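Local coordinates for protein single domain haemoglobin (Campylobacter jejuni, PDB 2WY4) that binds heme b, whose iron takes up cyanide, and probably binds oxygen, with a possible role in nitric oxide detoxification, at residues 82-87 with 132-137; 74-79 with 128-133; 3-8 with 116-121. All blocks are in the same frame, centred on the assembly; numbering follows the deposited sequence. Where two conformers were deposited one is given.

Contact 1: residues 82-87 with 132-137. With HEM (protoporphyrin IX containing Fe), chain B.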
# COMPACT_ATOMS: atom_id res chain seq x y z
N ILE A 82 5.33 13.48 -1.71
CA ILE A 82 5.00 14.74 -2.33
C ILE A 82 3.62 14.66 -2.95
O ILE A 82 2.79 15.57 -2.83
CB ILE A 82 6.02 15.08 -3.40
CG1 ILE A 82 7.40 15.33 -2.77
CG2 ILE A 82 5.59 16.29 -4.23
CD1 ILE A 82 8.51 15.31 -3.81
N THR A 83 3.33 13.55 -3.61
CA THR A 83 2.02 13.37 -4.21
C THR A 83 0.94 13.34 -3.14
O THR A 83 -0.07 14.04 -3.21
CB THR A 83 1.99 12.06 -4.98
OG1 THR A 83 2.86 12.19 -6.11
CG2 THR A 83 0.60 11.74 -5.52
N HIS A 84 1.18 12.54 -2.12
CA HIS A 84 0.21 12.39 -1.05
C HIS A 84 -0.09 13.71 -0.34
O HIS A 84 -1.25 14.06 -0.15
CB HIS A 84 0.76 11.39 -0.05
CG HIS A 84 0.62 9.95 -0.46
ND1 HIS A 84 1.19 8.91 0.25
CD2 HIS A 84 -0.04 9.38 -1.50
CE1 HIS A 84 0.86 7.76 -0.32
NE2 HIS A 84 0.13 8.02 -1.39
N VAL A 85 0.96 14.43 0.07
CA VAL A 85 0.72 15.71 0.75
C VAL A 85 0.02 16.70 -0.18
O VAL A 85 -0.95 17.37 0.23
CB VAL A 85 2.02 16.26 1.34
CG1 VAL A 85 1.84 17.70 1.79
CG2 VAL A 85 2.45 15.35 2.52
N ASN A 86 0.46 16.80 -1.44
CA ASN A 86 -0.20 17.70 -2.37
C ASN A 86 -1.70 17.39 -2.57
O ASN A 86 -2.51 18.29 -2.84
CB ASN A 86 0.53 17.66 -3.69
CG ASN A 86 1.68 18.60 -3.70
OD1 ASN A 86 1.64 19.61 -3.03
ND2 ASN A 86 2.69 18.28 -4.48
N LEU A 87 -2.08 16.12 -2.45
CA LEU A 87 -3.48 15.74 -2.64
C LEU A 87 -4.30 15.66 -1.36
O LEU A 87 -5.47 15.32 -1.39
CB LEU A 87 -3.54 14.42 -3.40
CG LEU A 87 -3.19 14.60 -4.89
CD1 LEU A 87 -3.06 13.27 -5.60
CD2 LEU A 87 -4.23 15.50 -5.59
N ASP A 132 4.84 9.33 8.93
CA ASP A 132 5.84 10.15 9.62
C ASP A 132 6.56 11.10 8.67
O ASP A 132 6.83 12.27 9.00
CB ASP A 132 6.86 9.31 10.41
CG ASP A 132 6.26 8.63 11.65
OD1 ASP A 132 5.12 8.95 12.07
OD2 ASP A 132 6.85 7.71 12.25
N ILE A 133 6.87 10.61 7.48
CA ILE A 133 7.53 11.45 6.47
C ILE A 133 6.57 12.56 6.01
O ILE A 133 6.97 13.73 5.90
CB ILE A 133 8.01 10.58 5.27
CG1 ILE A 133 9.27 9.81 5.66
CG2 ILE A 133 8.28 11.39 4.02
CD1 ILE A 133 9.75 8.81 4.67
N GLU A 134 5.31 12.19 5.77
CA GLU A 134 4.31 13.13 5.35
C GLU A 134 3.99 14.17 6.44
O GLU A 134 3.79 15.34 6.15
CB GLU A 134 3.07 12.37 4.85
CG GLU A 134 3.40 11.72 3.49
CD GLU A 134 2.47 10.60 3.07
OE1 GLU A 134 1.33 10.51 3.60
OE2 GLU A 134 2.86 9.81 2.17
N LYS A 135 3.96 13.73 7.69
CA LYS A 135 3.72 14.66 8.80
C LYS A 135 4.75 15.76 8.78
O LYS A 135 4.42 16.93 8.96
CB LYS A 135 3.74 13.91 10.14
CG LYS A 135 2.40 13.39 10.58
CD LYS A 135 2.51 12.66 11.92
CE LYS A 135 2.91 13.60 13.04
NZ LYS A 135 2.83 12.94 14.39
N LYS A 136 6.02 15.39 8.57
CA LYS A 136 7.08 16.37 8.47
C LYS A 136 6.81 17.32 7.33
O LYS A 136 7.02 18.52 7.46
CB LYS A 136 8.45 15.72 8.29
CG LYS A 136 9.04 15.17 9.56
CD LYS A 136 10.53 14.89 9.40
CE LYS A 136 11.04 13.88 10.42
NZ LYS A 136 10.87 14.31 11.84
N LEU A 137 6.37 16.80 6.18
CA LEU A 137 6.08 17.69 5.06
C LEU A 137 4.99 18.68 5.37
O LEU A 137 5.07 19.84 5.03
CB LEU A 137 5.68 16.92 3.80
CG LEU A 137 6.84 16.45 2.97
CD1 LEU A 137 6.28 15.78 1.71
CD2 LEU A 137 7.77 17.60 2.59
CHA HEM B . -0.38 7.97 -5.32
CHB HEM B . 1.64 4.44 -2.76
CHC HEM B . -1.47 5.31 0.82
CHD HEM B . -3.89 8.40 -2.04
C1A HEM B . 0.48 7.02 -4.93
C2A HEM B . 1.61 6.51 -5.65
C3A HEM B . 2.18 5.51 -4.96
C4A HEM B . 1.38 5.37 -3.75
CMA HEM B . 3.42 4.71 -5.36
CAA HEM B . 2.08 7.07 -7.02
CBA HEM B . 2.55 8.52 -6.90
CGA HEM B . 4.01 8.77 -6.70
O1A HEM B . 4.83 7.84 -6.92
O2A HEM B . 4.36 9.95 -6.37
C1B HEM B . 0.95 4.35 -1.58
C2B HEM B . 1.25 3.45 -0.52
C3B HEM B . 0.39 3.70 0.48
C4B HEM B . -0.47 4.75 0.07
CMB HEM B . 2.31 2.36 -0.58
CAB HEM B . 0.23 2.99 1.83
CBB HEM B . 1.27 2.68 2.58
C1C HEM B . -2.38 6.25 0.41
C2C HEM B . -3.44 6.84 1.14
C3C HEM B . -4.09 7.65 0.34
C4C HEM B . -3.49 7.61 -0.97
CMC HEM B . -3.71 6.60 2.64
CAC HEM B . -5.30 8.50 0.70
CBC HEM B . -6.45 8.31 0.04
C1D HEM B . -3.13 8.55 -3.18
C2D HEM B . -3.52 9.39 -4.25
C3D HEM B . -2.46 9.30 -5.28
C4D HEM B . -1.51 8.40 -4.72
CMD HEM B . -4.78 10.24 -4.30
CAD HEM B . -2.40 9.97 -6.64
CBD HEM B . -2.73 8.92 -7.71
CGD HEM B . -3.01 9.50 -9.06
O1D HEM B . -4.00 9.06 -9.67
O2D HEM B . -2.22 10.37 -9.51
NA HEM B . 0.34 6.30 -3.76
NB HEM B . -0.10 5.14 -1.19
NC HEM B . -2.42 6.74 -0.89
ND HEM B . -1.92 7.95 -3.48
FE HEM B . -1.01 6.55 -2.33
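The proximal heme site of the globin fold is built here, where residues 82-86 of helix 74-86 (the F helix of globins) pass residues 132-137 of helix 113-139 (the H helix) at 56°. His-84 is the axial ligand: its NE2 lies 2.1 Å from the heme FE. CG stands anti to the carbonyl carbon, which puts the ring between heme and H helix, and the second torsion turns NE2 to the iron and ND1 to Glu-134. There ND1 donates to Glu-134 OE2 at 2.7 Å, with an N-H...O angle of 157°. The oxygen lies in the imidazole plane, but the N-H meets it from above the carboxylate plane, ring and carboxylate being turned 84° apart. Glu-134 reaches in with an extended chain, and its other oxygen, OE1, is hydrogen-bonded to Tyr-94 OH, so both oxygens of this buried acid are engaged. Beside the polar pair, Val-85 CG2, on a compact branched side chain, sits 3.8 Å from both Leu-137 CB and Glu-134 CB. Thr-83 OG1 donates to heme propionate O2A at 2.7 Å. The bond to Glu-134 fixes the imidazole rotation and probably gives the ring partial imidazolate character, which would strengthen its electron donation to iron, consistent with this globin's peroxidase-like redox properties.

Contact 2: residues 74-79 with 128-133. With HEM (protoporphyrin IX containing Fe), chain B.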
# COMPACT_ATOMS: atom_id res chain seq x y z
N ARG A 74 13.67 4.92 1.96
CA ARG A 74 13.42 6.33 2.23
C ARG A 74 13.43 7.21 0.96
O ARG A 74 12.55 8.08 0.77
CB ARG A 74 14.41 6.87 3.26
CG ARG A 74 14.17 8.35 3.61
CD ARG A 74 15.00 8.83 4.77
NE ARG A 74 14.40 8.36 6.01
CZ ARG A 74 13.38 8.95 6.62
NH1 ARG A 74 12.85 10.06 6.12
NH2 ARG A 74 12.91 8.42 7.73
N SER A 75 14.45 7.06 0.12
CA SER A 75 14.50 7.91 -1.07
C SER A 75 13.30 7.67 -1.99
O SER A 75 12.90 8.57 -2.72
CB SER A 75 15.81 7.77 -1.87
OG SER A 75 15.92 6.48 -2.41
N PHE A 76 12.67 6.50 -1.90
CA PHE A 76 11.49 6.20 -2.70
C PHE A 76 10.27 6.88 -2.07
O PHE A 76 9.52 7.61 -2.70
CB PHE A 76 11.24 4.68 -2.79
CG PHE A 76 9.95 4.33 -3.47
CD1 PHE A 76 9.82 4.47 -4.82
CD2 PHE A 76 8.86 3.88 -2.74
CE1 PHE A 76 8.65 4.19 -5.44
CE2 PHE A 76 7.69 3.57 -3.38
CZ PHE A 76 7.57 3.74 -4.73
N VAL A 77 10.09 6.64 -0.79
CA VAL A 77 8.91 7.14 -0.11
C VAL A 77 8.86 8.65 -0.07
O VAL A 77 7.79 9.25 -0.19
CB VAL A 77 8.79 6.54 1.30
CG1 VAL A 77 7.68 7.21 2.12
CG2 VAL A 77 8.53 5.06 1.20
N ASP A 78 10.03 9.26 0.07
CA ASP A 78 10.16 10.73 0.03
C ASP A 78 9.47 11.34 -1.14
O ASP A 78 8.94 12.46 -1.07
CB ASP A 78 11.63 11.14 -0.18
CG ASP A 78 12.35 11.26 1.08
OD1 ASP A 78 11.68 11.15 2.14
OD2 ASP A 78 13.57 11.46 1.14
N LYS A 79 9.55 10.64 -2.26
CA LYS A 79 8.97 11.14 -3.50
C LYS A 79 7.48 10.89 -3.55
O LYS A 79 6.73 11.77 -4.02
CB LYS A 79 9.62 10.51 -4.71
CG LYS A 79 11.12 10.62 -4.72
CD LYS A 79 11.59 12.01 -4.34
CE LYS A 79 13.10 12.11 -4.33
NZ LYS A 79 13.75 11.30 -3.23
N LYS A 128 3.04 3.66 9.02
CA LYS A 128 3.70 4.57 9.94
C LYS A 128 4.88 5.27 9.27
O LYS A 128 5.11 6.46 9.49
CB LYS A 128 4.17 3.81 11.18
CG LYS A 128 5.04 4.66 12.11
CD LYS A 128 5.42 3.87 13.35
CE LYS A 128 5.86 4.75 14.49
NZ LYS A 128 6.87 5.74 14.11
N PHE A 129 5.65 4.52 8.48
CA PHE A 129 6.78 5.12 7.77
C PHE A 129 6.34 6.24 6.82
O PHE A 129 6.97 7.32 6.81
CB PHE A 129 7.53 4.02 7.01
CG PHE A 129 8.87 4.44 6.49
CD1 PHE A 129 9.94 4.61 7.33
CD2 PHE A 129 9.05 4.66 5.14
CE1 PHE A 129 11.18 4.97 6.84
CE2 PHE A 129 10.27 5.06 4.64
CZ PHE A 129 11.33 5.22 5.49
N TYR A 130 5.28 6.01 6.06
CA TYR A 130 4.76 7.04 5.16
C TYR A 130 4.18 8.22 5.96
O TYR A 130 4.49 9.40 5.68
CB TYR A 130 3.65 6.48 4.28
CG TYR A 130 4.10 5.80 3.01
CD1 TYR A 130 4.69 4.56 3.05
CD2 TYR A 130 3.92 6.41 1.76
CE1 TYR A 130 5.10 3.92 1.90
CE2 TYR A 130 4.34 5.79 0.62
CZ TYR A 130 4.93 4.55 0.67
OH TYR A 130 5.34 4.00 -0.52
N ILE A 131 3.37 7.91 6.97
CA ILE A 131 2.74 8.96 7.79
C ILE A 131 3.77 9.90 8.40
O ILE A 131 3.59 11.12 8.39
CB ILE A 131 1.89 8.31 8.91
CG1 ILE A 131 0.62 7.65 8.34
CG2 ILE A 131 1.46 9.34 9.95
CD1 ILE A 131 -0.06 6.67 9.30
N ASP A 132 4.84 9.33 8.93
CA ASP A 132 5.84 10.15 9.62
C ASP A 132 6.56 11.10 8.67
O ASP A 132 6.83 12.27 9.00
CB ASP A 132 6.86 9.31 10.41
CG ASP A 132 6.26 8.63 11.65
OD1 ASP A 132 5.12 8.95 12.07
OD2 ASP A 132 6.85 7.71 12.25
N ILE A 133 6.87 10.61 7.48
CA ILE A 133 7.53 11.45 6.47
C ILE A 133 6.57 12.56 6.01
O ILE A 133 6.97 13.73 5.90
CB ILE A 133 8.01 10.58 5.27
CG1 ILE A 133 9.27 9.81 5.66
CG2 ILE A 133 8.28 11.39 4.02
CD1 ILE A 133 9.75 8.81 4.67
CHA HEM B . -0.38 7.97 -5.32
CHB HEM B . 1.64 4.44 -2.76
CHC HEM B . -1.47 5.31 0.82
CHD HEM B . -3.89 8.40 -2.04
C1A HEM B . 0.48 7.02 -4.93
C2A HEM B . 1.61 6.51 -5.65
C3A HEM B . 2.18 5.51 -4.96
C4A HEM B . 1.38 5.37 -3.75
CMA HEM B . 3.42 4.71 -5.36
CAA HEM B . 2.08 7.07 -7.02
CBA HEM B . 2.55 8.52 -6.90
CGA HEM B . 4.01 8.77 -6.70
O1A HEM B . 4.83 7.84 -6.92
O2A HEM B . 4.36 9.95 -6.37
C1B HEM B . 0.95 4.35 -1.58
C2B HEM B . 1.25 3.45 -0.52
C3B HEM B . 0.39 3.70 0.48
C4B HEM B . -0.47 4.75 0.07
CMB HEM B . 2.31 2.36 -0.58
CAB HEM B . 0.23 2.99 1.83
CBB HEM B . 1.27 2.68 2.58
C1C HEM B . -2.38 6.25 0.41
C2C HEM B . -3.44 6.84 1.14
C3C HEM B . -4.09 7.65 0.34
C4C HEM B . -3.49 7.61 -0.97
CMC HEM B . -3.71 6.60 2.64
CAC HEM B . -5.30 8.50 0.70
CBC HEM B . -6.45 8.31 0.04
C1D HEM B . -3.13 8.55 -3.18
C2D HEM B . -3.52 9.39 -4.25
C3D HEM B . -2.46 9.30 -5.28
C4D HEM B . -1.51 8.40 -4.72
CMD HEM B . -4.78 10.24 -4.30
CAD HEM B . -2.40 9.97 -6.64
CBD HEM B . -2.73 8.92 -7.71
CGD HEM B . -3.01 9.50 -9.06
O1D HEM B . -4.00 9.06 -9.67
O2D HEM B . -2.22 10.37 -9.51
NA HEM B . 0.34 6.30 -3.76
NB HEM B . -0.10 5.14 -1.19
NC HEM B . -2.42 6.74 -0.89
ND HEM B . -1.92 7.95 -3.48
FE HEM B . -1.01 6.55 -2.33
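Helical segments 74-79 and 128-133 cross at 60° with their axes 10.0 Å apart, and the CA atoms of Val-77 and Tyr-130 come nearest, 6.7 Å from each other. Val-77 is the central side chain of the interface. Its CG1, anti to the backbone N (chi1 171°), stands over the centre of the Tyr-130 ring, 3.8 Å from the centroid and 7° off the normal, a nearly ideal CH-pi contact. The other methyl, CG2, touches Tyr-130 CZ and approaches the Phe-129 ring in its plane, at the edge, 3.9 Å from CE2. A beta-branched valine suits this place because its two methyls can serve two rings at once. On the opposite face of Tyr-130 lies the heme vinyl carbon CBB, so the phenol ring lies between Val-77 CG1 and the vinyl group, which sits toward its rim; the Tyr-130 OH is 3.4 Å from heme CMB. Farther along, Ile-133 extends CD1 to Val-77 CG1 at 3.7 Å, and this CD1 also lies over one face of the Arg-74 guanidinium, 3.6 Å from NH1. Arg-74, bent at chi3, brings that flat group over the apolar side chains, while its NE forms a salt bridge with Glu-71. Around this pair of helices, Phe-76 and Tyr-130 both pack on Ala-59 of helix 51-65, Tyr-130 also touches Tyr-94 of helix 94-109, and Phe-129 leans on the loop residues Leu-70 and Met-73.

Contact 3: residues 3-8 with 116-121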
# COMPACT_ATOMS: atom_id res chain seq x y z
N LYS A 3 10.80 -13.40 13.02
CA LYS A 3 11.46 -14.02 11.86
C LYS A 3 10.52 -14.76 10.89
O LYS A 3 10.70 -14.71 9.66
CB LYS A 3 12.51 -15.01 12.37
N GLU A 4 9.56 -15.51 11.43
CA GLU A 4 8.61 -16.22 10.58
C GLU A 4 7.79 -15.20 9.78
O GLU A 4 7.56 -15.41 8.59
CB GLU A 4 7.67 -17.14 11.40
CG GLU A 4 8.32 -18.45 11.89
CD GLU A 4 7.31 -19.59 12.17
OE1 GLU A 4 7.77 -20.75 12.29
OE2 GLU A 4 6.08 -19.35 12.27
N GLN A 5 7.34 -14.14 10.44
CA GLN A 5 6.56 -13.08 9.78
C GLN A 5 7.35 -12.36 8.68
O GLN A 5 6.80 -12.05 7.64
CB GLN A 5 6.07 -12.03 10.76
CG GLN A 5 4.82 -12.43 11.47
CD GLN A 5 4.04 -11.29 12.04
OE1 GLN A 5 4.52 -10.15 12.09
NE2 GLN A 5 2.82 -11.58 12.49
N ILE A 6 8.63 -12.10 8.94
CA ILE A 6 9.47 -11.47 7.92
C ILE A 6 9.53 -12.36 6.69
O ILE A 6 9.39 -11.89 5.57
CB ILE A 6 10.90 -11.22 8.47
CG1 ILE A 6 10.87 -10.10 9.51
CG2 ILE A 6 11.87 -10.86 7.36
CD1 ILE A 6 12.13 -9.99 10.34
N GLN A 7 9.75 -13.65 6.91
CA GLN A 7 9.87 -14.57 5.79
C GLN A 7 8.57 -14.67 5.00
O GLN A 7 8.59 -14.77 3.78
CB GLN A 7 10.37 -15.94 6.23
CG GLN A 7 10.60 -16.87 5.05
CD GLN A 7 11.77 -16.43 4.24
OE1 GLN A 7 12.89 -16.34 4.76
NE2 GLN A 7 11.54 -16.13 2.97
N ILE A 8 7.43 -14.65 5.68
CA ILE A 8 6.15 -14.68 4.99
C ILE A 8 6.05 -13.46 4.07
O ILE A 8 5.65 -13.60 2.91
CB ILE A 8 5.00 -14.67 5.99
CG1 ILE A 8 4.82 -16.08 6.54
CG2 ILE A 8 3.69 -14.27 5.31
CD1 ILE A 8 3.82 -16.18 7.75
N LEU A 116 -2.20 -13.53 6.63
CA LEU A 116 -3.02 -12.35 6.86
C LEU A 116 -2.48 -11.51 8.03
O LEU A 116 -2.39 -10.29 7.95
CB LEU A 116 -4.46 -12.76 7.16
CG LEU A 116 -5.45 -12.95 6.05
CD1 LEU A 116 -6.83 -13.22 6.61
CD2 LEU A 116 -5.47 -11.71 5.15
N LYS A 117 -2.17 -12.18 9.14
CA LYS A 117 -1.60 -11.51 10.31
C LYS A 117 -0.29 -10.79 9.96
O LYS A 117 -0.03 -9.64 10.35
CB LYS A 117 -1.36 -12.55 11.43
CG LYS A 117 -1.07 -11.97 12.79
CD LYS A 117 -2.19 -11.03 13.25
CE LYS A 117 -2.51 -11.17 14.74
NZ LYS A 117 -3.53 -12.21 14.93
N ALA A 118 0.52 -11.46 9.15
CA ALA A 118 1.80 -10.89 8.81
C ALA A 118 1.57 -9.60 8.00
O ALA A 118 2.27 -8.62 8.22
CB ALA A 118 2.66 -11.91 8.06
N TRP A 119 0.58 -9.59 7.11
CA TRP A 119 0.30 -8.38 6.32
C TRP A 119 -0.35 -7.29 7.15
O TRP A 119 -0.13 -6.10 6.93
CB TRP A 119 -0.58 -8.74 5.11
CG TRP A 119 0.29 -9.16 3.93
CD1 TRP A 119 0.57 -10.43 3.49
CD2 TRP A 119 1.12 -8.29 3.17
NE1 TRP A 119 1.47 -10.38 2.45
CE2 TRP A 119 1.85 -9.08 2.26
CE3 TRP A 119 1.34 -6.91 3.16
CZ2 TRP A 119 2.71 -8.53 1.32
CZ3 TRP A 119 2.20 -6.37 2.25
CH2 TRP A 119 2.89 -7.18 1.37
N GLU A 120 -1.15 -7.68 8.14
CA GLU A 120 -1.76 -6.69 9.02
C GLU A 120 -0.65 -5.95 9.77
O GLU A 120 -0.64 -4.71 9.87
CB GLU A 120 -2.68 -7.34 10.06
CG GLU A 120 -3.88 -8.05 9.48
CD GLU A 120 -4.82 -8.53 10.56
OE1 GLU A 120 -4.43 -8.53 11.75
OE2 GLU A 120 -5.96 -8.90 10.22
N VAL A 121 0.29 -6.71 10.30
CA VAL A 121 1.42 -6.13 11.01
C VAL A 121 2.32 -5.28 10.10
O VAL A 121 2.72 -4.15 10.44
CB VAL A 121 2.23 -7.26 11.69
CG1 VAL A 121 3.47 -6.74 12.32
CG2 VAL A 121 1.38 -7.96 12.77
O HOH W 1 4.89 -8.71 9.35
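Gln-5 lays its side chain across the small residue Ala-118, its CG 4.1 Å from Ala-118 CB and its amide group passing on toward Val-121. CG is anti to the carbonyl carbon (chi1 -82°) and the chain is extended beyond it, so the carboxamide reaches the far helix instead of curling back on its own. OE1 comes 3.6 Å from Val-121 CG1, the two side chains crossing at about a right angle, while NE2 lies 3.9 Å from Ala-118 CA and skirts Lys-117 CG. These amide contacts are van der Waals in kind; the polar link is made through solvent. One water donates to Gln-5 OE1 at 3.1 Å and to the backbone O of Ala-118 at 2.9 Å, bridging the two helices with both of its protons. Glutamine suits this partly exposed border: its CG methylene lies against alanine, and its carbonyl oxygen accepts from the water.

One turn on, Ile-8 supplies the apolar half of the contact. Its CG2, anti to the backbone N, meets Ala-118 CB at 3.8 Å, and the same side chain also rests on Ala-114 and Thr-115, earlier in the second helix. Ala-118 thus lies at the centre, a buried methyl touched by both Gln-5 and Ile-8. Its small size allows the two backbones to come within 5.3 Å, measured between the CA atoms of Gln-5 and Ala-118. Behind it, Trp-119 turns toward the interior and packs on Ile-9, Cys-12 and Leu-16 of helix 4-34 and on Leu-102 and Ile-105 of helix 94-109. The segment axes stand 91° apart at 9.2 Å, the nearly perpendicular A/H helix crossing of the globin fold, here at the surface and well away from the heme.

Overall arrangement
All three contacts use the long C-terminal helix 113-139, which meets helix 4-34 near its start and helix 74-86 farther on. Contacts 1 and 2 are neighbours, their centres 8 Å apart; they share Asp-132 and Ile-133, both touch the heme, and meet where His-84 CE1 packs 3.9 Å from Tyr-130 CD2. Contact 3 lies about 27 Å from contact 1 and 21 Å from contact 2, centre to centre, with contacts 1 and 3 on opposite sides of the chain's centre. Along the chain the order is 3-8, 74-79, 82-87, 116-121, 128-133, 132-137. One helix therefore joins the N-terminal helix at one end to the proximal heme wall at the other.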